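Local coordinates for protein caprin-2 (Danio rerio, PDB 4OUS) that probably acts in canonical Wnt signalling through its C1q domain, which packs with two further copies into a trimer, at residues A[27-32]-A[121-126]; A[52-57]-A[97-102]; A[66-71]-A[115-120]. The protein carries 1 engineered substitution. All coordinates share one frame; numbering follows the deposited sequence. Where two conformers were deposited one is given.

Interaction 1. Residues A[27-32]-A[121-126]; sequences FDLLHT and SWKYST
S125, whose carbonyl O meets the ring of F27, has its hydroxyl OG gripped twice: L60 N donates to it, and it bonds to Y118 O. The two bonds anchor the S125 side chain beside the carbonyl that F27 packs against. The F27 ring turns its edge to the S125 carbonyl: CE2 lies 3.8 Å from S125 O, near the ring plane, and also 3.9 Å from T126 C. T126 turns its own side chain away, and its OG1 bonds to N96 OD1 of the second subunit. Farther along 27-32 the partner is K123, deposited in two conformers. In one of them K123 CD touches L29 CD2 at 3.9 Å, the two side chains crossing at about a right angle, and lies equally far, 3.9 Å, from NE2 of H31. L29 CD2 also sits over the centre of the H31 ring, so the leucine methyl and the lysine methylenes pack against the imidazole. Bends at chi3 (-87°) and chi4 (-84°) fold the lysine chain back, and K123 NZ donates to S121 O at 2.7 Å. No hydrogen bond joins the two segments; strand 7-12 runs between strands 29-34 and 125-134. In this conformer the lysine offers its methylenes to the contact while NZ, bonded to S121 O, stays 5.1 Å from H31 NE2, a nearness that would probably disfavour a protonated imidazole.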
ATOM      1  N   PHE A  27     -14.571   6.289  10.114  1.00  7.55           N
ATOM      2  CA  PHE A  27     -13.606   7.248   9.581  1.00  7.83           C
ATOM      3  C   PHE A  27     -14.325   8.565   9.360  1.00  7.99           C
ATOM      4  O   PHE A  27     -15.222   8.640   8.526  1.00 10.07           O
ATOM      5  CB  PHE A  27     -12.984   6.760   8.269  1.00  8.10           C
ATOM      6  CG  PHE A  27     -12.012   5.626   8.441  1.00  7.32           C
ATOM      7  CD1 PHE A  27     -12.463   4.322   8.543  1.00  7.36           C
ATOM      8  CD2 PHE A  27     -10.651   5.869   8.502  1.00  8.06           C
ATOM      9  CE1 PHE A  27     -11.575   3.284   8.707  1.00  7.87           C
ATOM     10  CE2 PHE A  27      -9.758   4.839   8.669  1.00  8.34           C
ATOM     11  CZ  PHE A  27     -10.220   3.541   8.775  1.00  8.08           C
ATOM     12  N   ASP A  28     -13.938   9.598  10.097  1.00  7.97           N
ATOM     13  CA  ASP A  28     -14.698  10.844  10.126  1.00  9.11           C
ATOM     14  C   ASP A  28     -14.457  11.754   8.926  1.00  7.72           C
ATOM     15  O   ASP A  28     -15.329  12.560   8.575  1.00 10.63           O
ATOM     16  CB  ASP A  28     -14.381  11.615  11.410  1.00  9.79           C
ATOM     17  CG  ASP A  28     -12.902  11.910  11.553  1.00  8.91           C
ATOM     18  OD1 ASP A  28     -12.150  10.993  11.948  1.00 10.10           O
ATOM     19  OD2 ASP A  28     -12.485  13.053  11.264  1.00 11.08           O
ATOM     20  N   LEU A  29     -13.284  11.649   8.314  1.00  7.74           N
ATOM     21  CA  LEU A  29     -12.894  12.581   7.273  1.00  7.77           C
ATOM     22  C   LEU A  29     -12.855  11.894   5.918  1.00  6.96           C
ATOM     23  O   LEU A  29     -12.386  10.755   5.806  1.00  7.88           O
ATOM     24  CB  LEU A  29     -11.532  13.189   7.614  1.00  8.20           C
ATOM     25  CG  LEU A  29     -11.022  14.278   6.673  1.00  9.32           C
ATOM     26  CD1 LEU A  29     -10.256  15.318   7.464  1.00 10.69           C
ATOM     27  CD2 LEU A  29     -10.143  13.701   5.574  1.00 10.35           C
ATOM     28  N   LEU A  30     -13.332  12.594   4.893  1.00  8.02           N
ATOM     29  CA  LEU A  30     -13.266  12.104   3.524  1.00  7.55           C
ATOM     30  C   LEU A  30     -12.594  13.113   2.603  1.00  7.52           C
ATOM     31  O   LEU A  30     -12.926  14.304   2.625  1.00  8.36           O
ATOM     32  CB  LEU A  30     -14.666  11.789   2.992  1.00  8.22           C
ATOM     33  CG  LEU A  30     -15.303  10.493   3.484  1.00  8.55           C
ATOM     34  CD1 LEU A  30     -16.804  10.524   3.284  1.00  9.90           C
ATOM     35  CD2 LEU A  30     -14.702   9.308   2.741  1.00 10.12           C
ATOM     36  N   HIS A  31     -11.660  12.635   1.787  1.00  7.91           N
ATOM     37  CA  HIS A  31     -11.139  13.433   0.688  1.00  7.51           C
ATOM     38  C   HIS A  31     -11.995  13.276  -0.557  1.00  8.07           C
ATOM     39  O   HIS A  31     -12.086  14.201  -1.367  1.00 10.98           O
ATOM     40  CB  HIS A  31      -9.702  13.043   0.364  1.00  8.73           C
ATOM     41  CG  HIS A  31      -8.721  13.456   1.413  1.00 10.04           C
ATOM     42  ND1 HIS A  31      -7.928  12.554   2.087  1.00 14.80           N
ATOM     43  CD2 HIS A  31      -8.402  14.677   1.904  1.00 13.78           C
ATOM     44  CE1 HIS A  31      -7.163  13.199   2.950  1.00 16.72           C
ATOM     45  NE2 HIS A  31      -7.427  14.488   2.856  1.00 15.46           N
ATOM     46  N   THR A  32     -12.563  12.087  -0.753  0.51  8.63           N
ATOM     47  CA  THR A  32     -13.439  11.807  -1.890  0.51  7.90           C
ATOM     48  C   THR A  32     -14.493  10.791  -1.485  0.51  7.25           C
ATOM     49  O   THR A  32     -14.245   9.931  -0.641  0.51  6.88           O
ATOM     50  CB  THR A  32     -12.676  11.245  -3.121  0.51 16.25           C
ATOM     51  OG1 THR A  32     -11.852  10.142  -2.721  0.51 14.65           O
ATOM     52  CG2 THR A  32     -11.817  12.306  -3.795  0.51 14.50           C
ATOM     53  N   SER A 121      -5.051  15.364  12.855  1.00  9.40           N
ATOM     54  CA  SER A 121      -5.274  16.158  11.660  1.00  9.88           C
ATOM     55  C   SER A 121      -4.260  15.881  10.552  1.00  9.80           C
ATOM     56  O   SER A 121      -4.462  16.326   9.429  1.00 10.98           O
ATOM     57  CB  SER A 121      -5.257  17.650  12.003  1.00 11.85           C
ATOM     58  OG  SER A 121      -3.975  18.049  12.450  1.00 17.29           O
ATOM     59  N   TRP A 122      -3.172  15.162  10.842  1.00  8.80           N
ATOM     60  CA  TRP A 122      -2.229  14.830   9.770  1.00  8.63           C
ATOM     61  C   TRP A 122      -2.595  13.530   9.042  1.00  7.78           C
ATOM     62  O   TRP A 122      -1.921  13.155   8.087  1.00  8.13           O
ATOM     63  CB  TRP A 122      -0.786  14.786  10.287  1.00  9.41           C
ATOM     64  CG  TRP A 122      -0.061  16.094  10.046  1.00  9.89           C
ATOM     65  CD1 TRP A 122      -0.627  17.302   9.752  1.00 11.13           C
ATOM     66  CD2 TRP A 122       1.358  16.313  10.065  1.00  9.86           C
ATOM     67  NE1 TRP A 122       0.350  18.262   9.599  1.00 12.47           N
ATOM     68  CE2 TRP A 122       1.577  17.677   9.784  1.00 12.27           C
ATOM     69  CE3 TRP A 122       2.464  15.488  10.297  1.00 11.71           C
ATOM     70  CZ2 TRP A 122       2.857  18.230   9.726  1.00 13.00           C
ATOM     71  CZ3 TRP A 122       3.730  16.042  10.242  1.00 12.66           C
ATOM     72  CH2 TRP A 122       3.917  17.395   9.957  1.00 13.92           C
ATOM     73  N   LYS A 123      -3.656  12.864   9.493  0.51  7.07           N
ATOM     74  CA  LYS A 123      -4.301  11.812   8.710  0.51  6.41           C
ATOM     75  C   LYS A 123      -3.345  10.655   8.375  0.51  6.22           C
ATOM     76  O   LYS A 123      -3.072  10.351   7.209  0.51  6.44           O
ATOM     77  CB  LYS A 123      -4.915  12.429   7.446  0.51  7.47           C
ATOM     78  CG  LYS A 123      -5.978  13.483   7.783  0.51  7.59           C
ATOM     79  CD  LYS A 123      -6.397  14.321   6.580  0.51  8.99           C
ATOM     80  CE  LYS A 123      -5.500  15.536   6.375  0.51 10.30           C
ATOM     81  NZ  LYS A 123      -5.923  16.676   7.236  0.51 12.16           N
ATOM     82  N   TYR A 124      -2.847  10.010   9.428  1.00  6.42           N
ATOM     83  CA  TYR A 124      -2.014   8.815   9.302  1.00  6.12           C
ATOM     84  C   TYR A 124      -2.824   7.559   8.994  1.00  5.45           C
ATOM     85  O   TYR A 124      -2.343   6.657   8.304  1.00  7.32           O
ATOM     86  CB  TYR A 124      -1.231   8.572  10.590  1.00  7.03           C
ATOM     87  CG  TYR A 124      -0.222   9.630  10.918  1.00  6.44           C
ATOM     88  CD1 TYR A 124       1.065   9.560  10.412  1.00  6.81           C
ATOM     89  CD2 TYR A 124      -0.542  10.697  11.750  1.00  7.84           C
ATOM     90  CE1 TYR A 124       2.007  10.522  10.711  1.00  8.00           C
ATOM     91  CE2 TYR A 124       0.398  11.669  12.055  1.00  8.50           C
ATOM     92  CZ  TYR A 124       1.669  11.565  11.533  1.00  6.95           C
ATOM     93  OH  TYR A 124       2.629  12.507  11.811  1.00  9.92           O
ATOM     94  N   SER A 125      -4.037   7.490   9.536  1.00  5.63           N
ATOM     95  CA  SER A 125      -4.848   6.281   9.505  1.00  5.35           C
ATOM     96  C   SER A 125      -5.958   6.434   8.486  1.00  5.21           C
ATOM     97  O   SER A 125      -6.853   7.275   8.655  1.00  5.99           O
ATOM     98  CB  SER A 125      -5.406   5.995  10.900  1.00  5.79           C
ATOM     99  OG  SER A 125      -4.336   5.712  11.795  1.00  6.22           O
ATOM    100  N   THR A 126      -5.879   5.635   7.425  1.00  5.27           N
ATOM    101  CA  THR A 126      -6.629   5.849   6.198  1.00  5.72           C
ATOM    102  C   THR A 126      -7.229   4.554   5.657  1.00  4.81           C
ATOM    103  O   THR A 126      -6.740   3.450   5.923  1.00  5.60           O
ATOM    104  CB  THR A 126      -5.721   6.419   5.114  1.00  5.98           C
ATOM    105  OG1 THR A 126      -4.659   5.478   4.916  1.00  6.76           O
ATOM    106  CG2 THR A 126      -5.155   7.781   5.511  1.00  7.28           C
TER

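Interaction 2. Residues A[52-57]-A[97-102]; sequences AYVFIF and HAVLQL
Y53 and L100, like F55 and A98, form antiparallel hydrogen-bonded pairs, and four backbone bonds stitch the strands together. The shortest runs from L100 N to Y53 O (2.8 Å), while A98 N to F55 O is longer at 3.0 Å and less straight, its N-H...O angle 154°. CA-H...O contacts fill the non-hydrogen-bonded positions, the closest from H97 CA to F55 O at 3.1 Å. Apolar packing lies mostly on the face of Y53, F55, A98 and L100, where L102 joins it. L102 CD1 touches CD2 of the Y53 ring at 3.6 Å, the side chains crossing at about a right angle, and meets F55 tip to tip, 3.9 Å from CZ and in the plane of that ring. An alanine in place of Y53 would probably leave L102 CD1 with a gap where the ring stood, and A49 O without the phenol OH that bonds to it. L100 CD1 adds a contact to F55 CD1. On the face of V54, V99 and H97, V54 CG2 meets V99 CG2 at 4.1 Å. The H97 ring leads away from strand 52-57 to the third subunit, where NE2 bonds to S128 OG and ND1 to H58 ND1. One face in the hydrophobic core and the other at the subunit boundary is the arrangement of the trimeric C1q/TNF jelly-roll sandwich.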
ATOM      1  N   ALA A  52     -15.566  -5.611  -9.652  1.00  8.40           N
ATOM      2  CA  ALA A  52     -14.300  -5.769  -8.948  1.00  7.61           C
ATOM      3  C   ALA A  52     -13.885  -4.420  -8.385  1.00  7.31           C
ATOM      4  O   ALA A  52     -13.909  -3.412  -9.095  1.00  8.15           O
ATOM      5  CB  ALA A  52     -13.231  -6.318  -9.874  1.00  9.46           C
ATOM      6  N   TYR A  53     -13.506  -4.420  -7.109  1.00  6.92           N
ATOM      7  CA  TYR A  53     -13.150  -3.220  -6.361  1.00  6.64           C
ATOM      8  C   TYR A  53     -11.792  -3.393  -5.693  1.00  6.32           C
ATOM      9  O   TYR A  53     -11.470  -4.484  -5.224  1.00  8.10           O
ATOM     10  CB  TYR A  53     -14.213  -2.919  -5.295  1.00  7.80           C
ATOM     11  CG  TYR A  53     -15.557  -2.492  -5.851  1.00  7.21           C
ATOM     12  CD1 TYR A  53     -15.949  -1.162  -5.810  1.00  8.43           C
ATOM     13  CD2 TYR A  53     -16.434  -3.414  -6.417  1.00  7.84           C
ATOM     14  CE1 TYR A  53     -17.172  -0.754  -6.315  1.00  8.96           C
ATOM     15  CE2 TYR A  53     -17.664  -3.012  -6.932  1.00  8.80           C
ATOM     16  CZ  TYR A  53     -18.027  -1.677  -6.876  1.00  8.74           C
ATOM     17  OH  TYR A  53     -19.236  -1.245  -7.375  1.00 10.16           O
ATOM     18  N   VAL A  54     -11.018  -2.315  -5.630  1.00  6.23           N
ATOM     19  CA  VAL A  54      -9.719  -2.293  -4.974  1.00  6.02           C
ATOM     20  C   VAL A  54      -9.846  -1.557  -3.648  1.00  5.63           C
ATOM     21  O   VAL A  54     -10.454  -0.491  -3.600  1.00  6.83           O
ATOM     22  CB  VAL A  54      -8.674  -1.587  -5.856  1.00  7.03           C
ATOM     23  CG1 VAL A  54      -7.328  -1.511  -5.151  1.00  8.88           C
ATOM     24  CG2 VAL A  54      -8.552  -2.281  -7.201  1.00  8.09           C
ATOM     25  N   PHE A  55      -9.272  -2.128  -2.588  1.00  5.68           N
ATOM     26  CA  PHE A  55      -9.228  -1.495  -1.267  1.00  5.62           C
ATOM     27  C   PHE A  55      -7.803  -1.421  -0.764  1.00  5.12           C
ATOM     28  O   PHE A  55      -7.016  -2.333  -1.002  1.00  5.83           O
ATOM     29  CB  PHE A  55     -10.085  -2.269  -0.265  1.00  6.08           C
ATOM     30  CG  PHE A  55     -11.520  -2.304  -0.644  1.00  5.90           C
ATOM     31  CD1 PHE A  55     -12.026  -3.356  -1.394  1.00  6.75           C
ATOM     32  CD2 PHE A  55     -12.355  -1.247  -0.327  1.00  6.37           C
ATOM     33  CE1 PHE A  55     -13.345  -3.367  -1.797  1.00  6.70           C
ATOM     34  CE2 PHE A  55     -13.670  -1.252  -0.724  1.00  7.13           C
ATOM     35  CZ  PHE A  55     -14.171  -2.313  -1.464  1.00  6.69           C
ATOM     36  N   ILE A  56      -7.479  -0.343  -0.056  1.00  5.57           N
ATOM     37  CA  ILE A  56      -6.170  -0.154   0.556  1.00  5.28           C
ATOM     38  C   ILE A  56      -6.388   0.484   1.928  1.00  5.13           C
ATOM     39  O   ILE A  56      -7.273   1.339   2.083  1.00  5.59           O
ATOM     40  CB  ILE A  56      -5.246   0.759  -0.302  1.00  6.70           C
ATOM     41  CG1 ILE A  56      -5.245   0.361  -1.779  1.00  9.13           C
ATOM     42  CG2 ILE A  56      -3.830   0.784   0.267  1.00  7.95           C
ATOM     43  CD1 ILE A  56      -4.446   1.303  -2.666  1.00 12.09           C
ATOM     44  N   PHE A  57      -5.601   0.102   2.932  1.00  4.94           N
ATOM     45  CA  PHE A  57      -5.682   0.771   4.221  1.00  4.94           C
ATOM     46  C   PHE A  57      -4.319   0.834   4.883  1.00  4.61           C
ATOM     47  O   PHE A  57      -3.467  -0.029   4.665  1.00  4.90           O
ATOM     48  CB  PHE A  57      -6.707   0.092   5.147  1.00  6.01           C
ATOM     49  CG  PHE A  57      -6.361  -1.316   5.548  1.00  5.96           C
ATOM     50  CD1 PHE A  57      -5.610  -1.559   6.689  1.00  7.30           C
ATOM     51  CD2 PHE A  57      -6.821  -2.398   4.819  1.00  7.82           C
ATOM     52  CE1 PHE A  57      -5.304  -2.856   7.082  1.00  8.71           C
ATOM     53  CE2 PHE A  57      -6.515  -3.695   5.216  1.00  9.32           C
ATOM     54  CZ  PHE A  57      -5.763  -3.917   6.346  1.00  9.78           C
ATOM     55  N   HIS A  97      -4.141  -4.575   1.501  1.00  5.83           N
ATOM     56  CA  HIS A  97      -4.893  -4.204   0.323  1.00  5.68           C
ATOM     57  C   HIS A  97      -5.652  -5.445  -0.138  1.00  5.68           C
ATOM     58  O   HIS A  97      -5.331  -6.563   0.285  1.00  6.33           O
ATOM     59  CB  HIS A  97      -3.948  -3.745  -0.779  1.00  6.48           C
ATOM     60  CG  HIS A  97      -3.248  -4.900  -1.411  1.00  7.15           C
ATOM     61  ND1 HIS A  97      -2.139  -5.504  -0.859  1.00  7.28           N
ATOM     62  CD2 HIS A  97      -3.591  -5.650  -2.483  1.00  7.92           C
ATOM     63  CE1 HIS A  97      -1.804  -6.550  -1.595  1.00  8.28           C
ATOM     64  NE2 HIS A  97      -2.673  -6.663  -2.582  1.00  8.82           N
ATOM     65  N   ALA A  98      -6.610  -5.267  -1.041  1.00  5.62           N
ATOM     66  CA  ALA A  98      -7.256  -6.409  -1.677  1.00  6.50           C
ATOM     67  C   ALA A  98      -7.943  -5.969  -2.956  1.00  5.79           C
ATOM     68  O   ALA A  98      -8.335  -4.810  -3.091  1.00  7.32           O
ATOM     69  CB  ALA A  98      -8.266  -7.062  -0.741  1.00  9.22           C
ATOM     70  N   VAL A  99      -8.076  -6.898  -3.898  1.00  6.10           N
ATOM     71  CA  VAL A  99      -8.980  -6.713  -5.024  1.00  6.68           C
ATOM     72  C   VAL A  99     -10.084  -7.746  -4.866  1.00  6.72           C
ATOM     73  O   VAL A  99      -9.818  -8.950  -4.882  1.00  8.65           O
ATOM     74  CB  VAL A  99      -8.295  -6.877  -6.393  1.00  8.58           C
ATOM     75  CG1 VAL A  99      -9.265  -6.494  -7.509  1.00  9.84           C
ATOM     76  CG2 VAL A  99      -7.032  -6.039  -6.458  1.00 10.62           C
ATOM     77  N   LEU A 100     -11.312  -7.269  -4.691  1.00  7.32           N
ATOM     78  CA  LEU A 100     -12.434  -8.132  -4.352  1.00  8.07           C
ATOM     79  C   LEU A 100     -13.545  -8.059  -5.376  1.00  8.01           C
ATOM     80  O   LEU A 100     -13.872  -6.985  -5.878  1.00  9.09           O
ATOM     81  CB  LEU A 100     -13.017  -7.753  -2.994  1.00  8.60           C
ATOM     82  CG  LEU A 100     -12.077  -7.758  -1.791  1.00  8.72           C
ATOM     83  CD1 LEU A 100     -12.840  -7.316  -0.555  1.00 11.17           C
ATOM     84  CD2 LEU A 100     -11.450  -9.128  -1.582  1.00 10.57           C
ATOM     85  N   GLN A 101     -14.142  -9.215  -5.650  1.00  9.08           N
ATOM     86  CA  GLN A 101     -15.372  -9.300  -6.415  1.00  8.98           C
ATOM     87  C   GLN A 101     -16.536  -9.054  -5.470  1.00  9.00           C
ATOM     88  O   GLN A 101     -16.773  -9.851  -4.562  1.00 12.08           O
ATOM     89  CB  GLN A 101     -15.501 -10.675  -7.073  1.00 12.03           C
ATOM     90  CG  GLN A 101     -16.790 -10.878  -7.842  1.00 18.77           C
ATOM     91  CD  GLN A 101     -16.857 -10.020  -9.085  1.00 20.97           C
ATOM     92  OE1 GLN A 101     -15.914  -9.978  -9.876  1.00 28.09           O
ATOM     93  NE2 GLN A 101     -17.971  -9.321  -9.261  1.00 20.84           N
ATOM     94  N   LEU A 102     -17.259  -7.960  -5.678  1.00  8.02           N
ATOM     95  CA  LEU A 102     -18.389  -7.618  -4.824  1.00  8.20           C
ATOM     96  C   LEU A 102     -19.696  -7.735  -5.585  1.00  8.72           C
ATOM     97  O   LEU A 102     -19.736  -7.580  -6.805  1.00 10.19           O
ATOM     98  CB  LEU A 102     -18.257  -6.200  -4.275  1.00  7.68           C
ATOM     99  CG  LEU A 102     -17.011  -5.880  -3.452  1.00  7.93           C
ATOM    100  CD1 LEU A 102     -17.074  -4.436  -2.993  1.00  8.87           C
ATOM    101  CD2 LEU A 102     -16.873  -6.818  -2.267  1.00  9.06           C
TER

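Interaction 3. Residues A[66-71]-A[115-120]; sequences VPLYIN and GAIYGS
L68 and G115 bring their backbones to 4.3 Å between CA atoms, where the start of strand 68-74 meets the loop that leaves strand 107-114. The approach is tight at the carbonyl of P67, whose O lies 3.2 Å from G115 CA. A CB on G115 would run into P67 O and L68 CA, and at its backbone angles (phi 101°, psi -168°) it would also jam against the preceding carbonyl O. No direct hydrogen bond spans the segments; a water instead donates to V66 O (2.8 Å) and accepts from A116 N (3.0 Å), and K61 NZ bonds to the same V66 carbonyl. Among the side chains, V66 leans its CG1 on G115 CA at 3.8 Å. L68 holds CG anti to its backbone N (chi1 -178°), and its CD1 lies 4.0 Å from A116 O and 4.3 Å from I117 CG1. Two residues farther along the strand, I70 CD1 and I117 CD1 make a looser methyl contact at 4.4 Å. L68 and I117 both pack on I59 of strand 51-60, and L68 and I70 also touch A94 of strand 93-102, so the loop and strand 68-74 converge on the interior between the two sheets.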
ATOM      1  N   VAL A  66       0.000  -2.878  23.449  1.00 11.35           N
ATOM      2  CA  VAL A  66      -1.032  -3.762  22.928  1.00  9.32           C
ATOM      3  C   VAL A  66      -0.834  -3.790  21.421  1.00  8.37           C
ATOM      4  O   VAL A  66      -0.747  -2.732  20.795  1.00  9.01           O
ATOM      5  CB  VAL A  66      -2.458  -3.270  23.262  1.00 11.06           C
ATOM      6  CG1 VAL A  66      -3.501  -4.240  22.718  1.00 11.43           C
ATOM      7  CG2 VAL A  66      -2.631  -3.068  24.763  1.00 13.75           C
ATOM      8  N   PRO A  67      -0.740  -4.983  20.827  1.00  8.35           N
ATOM      9  CA  PRO A  67      -0.550  -5.051  19.378  1.00  8.21           C
ATOM     10  C   PRO A  67      -1.795  -4.607  18.631  1.00  7.07           C
ATOM     11  O   PRO A  67      -2.911  -4.694  19.152  1.00  8.81           O
ATOM     12  CB  PRO A  67      -0.274  -6.533  19.134  1.00  8.86           C
ATOM     13  CG  PRO A  67      -1.003  -7.218  20.253  1.00 11.42           C
ATOM     14  CD  PRO A  67      -0.772  -6.323  21.435  1.00  9.28           C
ATOM     15  N   LEU A  68      -1.589  -4.150  17.403  1.00  6.85           N
ATOM     16  CA  LEU A  68      -2.676  -3.744  16.529  1.00  6.90           C
ATOM     17  C   LEU A  68      -2.982  -4.841  15.518  1.00  5.87           C
ATOM     18  O   LEU A  68      -2.096  -5.270  14.776  1.00  7.12           O
ATOM     19  CB  LEU A  68      -2.323  -2.442  15.811  1.00  6.83           C
ATOM     20  CG  LEU A  68      -3.413  -1.881  14.902  1.00  6.54           C
ATOM     21  CD1 LEU A  68      -4.604  -1.422  15.723  1.00  9.97           C
ATOM     22  CD2 LEU A  68      -2.899  -0.743  14.032  1.00  7.62           C
ATOM     23  N   TYR A  69      -4.231  -5.296  15.502  1.00  6.05           N
ATOM     24  CA  TYR A  69      -4.735  -6.254  14.523  1.00  6.35           C
ATOM     25  C   TYR A  69      -5.923  -5.631  13.806  1.00  5.81           C
ATOM     26  O   TYR A  69      -6.902  -5.255  14.463  1.00  6.56           O
ATOM     27  CB  TYR A  69      -5.203  -7.543  15.191  1.00  6.80           C
ATOM     28  CG  TYR A  69      -4.158  -8.474  15.746  1.00  7.36           C
ATOM     29  CD1 TYR A  69      -3.804  -9.627  15.048  1.00  9.06           C
ATOM     30  CD2 TYR A  69      -3.561  -8.248  16.985  1.00  7.66           C
ATOM     31  CE1 TYR A  69      -2.879 -10.513  15.552  1.00 10.99           C
ATOM     32  CE2 TYR A  69      -2.634  -9.138  17.501  1.00  9.13           C
ATOM     33  CZ  TYR A  69      -2.297 -10.267  16.779  1.00  9.66           C
ATOM     34  OH  TYR A  69      -1.369 -11.157  17.276  1.00 13.31           O
ATOM     35  N   ILE A  70      -5.844  -5.548  12.483  1.00  5.95           N
ATOM     36  CA  ILE A  70      -6.908  -5.012  11.645  1.00  5.59           C
ATOM     37  C   ILE A  70      -7.376  -6.086  10.676  1.00  5.91           C
ATOM     38  O   ILE A  70      -6.545  -6.781  10.082  1.00  6.53           O
ATOM     39  CB  ILE A  70      -6.421  -3.795  10.819  1.00  6.31           C
ATOM     40  CG1 ILE A  70      -5.840  -2.695  11.708  1.00  7.90           C
ATOM     41  CG2 ILE A  70      -7.529  -3.255   9.933  1.00  7.63           C
ATOM     42  CD1 ILE A  70      -6.854  -2.027  12.599  1.00  9.56           C
ATOM     43  N   ASN A  71      -8.690  -6.211  10.492  1.00  5.80           N
ATOM     44  CA  ASN A  71      -9.238  -7.060   9.435  1.00  6.10           C
ATOM     45  C   ASN A  71      -9.992  -6.222   8.414  1.00  5.38           C
ATOM     46  O   ASN A  71     -10.824  -5.387   8.790  1.00  6.54           O
ATOM     47  CB  ASN A  71     -10.215  -8.112   9.977  1.00  6.79           C
ATOM     48  CG  ASN A  71      -9.687  -8.862  11.176  1.00  6.73           C
ATOM     49  OD1 ASN A  71     -10.220  -8.725  12.285  1.00  8.26           O
ATOM     50  ND2 ASN A  71      -8.661  -9.681  10.966  1.00  7.25           N
ATOM     51  N   GLY A 115      -6.090  -3.734  19.844  1.00  7.50           N
ATOM     52  CA  GLY A 115      -5.232  -2.570  19.778  1.00  8.09           C
ATOM     53  C   GLY A 115      -6.020  -1.282  19.764  1.00  7.03           C
ATOM     54  O   GLY A 115      -7.225  -1.261  20.038  1.00  8.82           O
ATOM     55  N   ALA A 116      -5.325  -0.194  19.461  1.00  7.39           N
ATOM     56  CA  ALA A 116      -5.916   1.133  19.463  1.00  7.98           C
ATOM     57  C   ALA A 116      -5.273   1.955  18.357  1.00  6.74           C
ATOM     58  O   ALA A 116      -4.095   1.765  18.037  1.00  8.09           O
ATOM     59  CB  ALA A 116      -5.737   1.810  20.816  1.00  9.53           C
ATOM     60  N   ILE A 117      -6.055   2.861  17.779  1.00  7.07           N
ATOM     61  CA  ILE A 117      -5.683   3.592  16.574  1.00  6.82           C
ATOM     62  C   ILE A 117      -5.392   5.063  16.842  1.00  6.58           C
ATOM     63  O   ILE A 117      -6.145   5.729  17.552  1.00  7.63           O
ATOM     64  CB  ILE A 117      -6.813   3.491  15.523  1.00  7.14           C
ATOM     65  CG1 ILE A 117      -7.061   2.021  15.174  1.00  7.48           C
ATOM     66  CG2 ILE A 117      -6.505   4.336  14.287  1.00  7.98           C
ATOM     67  CD1 ILE A 117      -8.230   1.787  14.242  1.00  8.43           C
ATOM     68  N   TYR A 118      -4.313   5.562  16.244  1.00  6.62           N
ATOM     69  CA  TYR A 118      -3.957   6.965  16.301  1.00  7.07           C
ATOM     70  C   TYR A 118      -4.690   7.789  15.256  1.00  6.41           C
ATOM     71  O   TYR A 118      -4.620   7.499  14.053  1.00  7.88           O
ATOM     72  CB  TYR A 118      -2.450   7.128  16.096  1.00  7.89           C
ATOM     73  CG  TYR A 118      -1.981   8.546  16.292  1.00  8.68           C
ATOM     74  CD1 TYR A 118      -1.733   9.038  17.565  1.00 10.53           C
ATOM     75  CD2 TYR A 118      -1.807   9.401  15.211  1.00  8.71           C
ATOM     76  CE1 TYR A 118      -1.315  10.341  17.757  1.00 13.09           C
ATOM     77  CE2 TYR A 118      -1.390  10.705  15.394  1.00 10.58           C
ATOM     78  CZ  TYR A 118      -1.144  11.169  16.665  1.00 11.12           C
ATOM     79  OH  TYR A 118      -0.724  12.467  16.851  1.00 15.33           O
ATOM     80  N   GLY A 119      -5.376   8.828  15.712  1.00  7.69           N
ATOM     81  CA  GLY A 119      -6.002   9.783  14.821  1.00  8.65           C
ATOM     82  C   GLY A 119      -5.531  11.192  15.100  1.00  8.34           C
ATOM     83  O   GLY A 119      -5.457  11.616  16.256  1.00 11.30           O
ATOM     84  N   SER A 120      -5.203  11.923  14.043  1.00  8.59           N
ATOM     85  CA  SER A 120      -4.895  13.342  14.159  1.00  9.42           C
ATOM     86  C   SER A 120      -5.178  14.043  12.842  1.00  8.83           C
ATOM     87  O   SER A 120      -5.484  13.404  11.837  1.00  8.32           O
ATOM     88  CB  SER A 120      -3.439  13.566  14.563  1.00 11.02           C
ATOM     89  OG  SER A 120      -2.593  13.479  13.428  1.00 11.09           O
TER
HETATM   90  O   HOH W   1      -2.389  -0.645  19.845  1.00 11.38           O

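Overall arrangement
Residues 27-32 come first and find their partner in 121-126, so interaction 1 closes the longest loop, 88 residues, and holds both other contacts within it. Interaction 2 starts at 52-57 and closes at 97-102; interaction 3 starts inside that span, at 66-71, but closes beyond it, at 115-120, so these two cross. Segments 115-120 and 121-126 are consecutive, which carries the chain straight from interaction 3 into interaction 1. Strands 125-134 and 51-60 lie side by side, linking interactions 1 and 2 in one sheet. F57 reaches across to I70 of interaction 3, tying that sheet to the one containing strand 68-74.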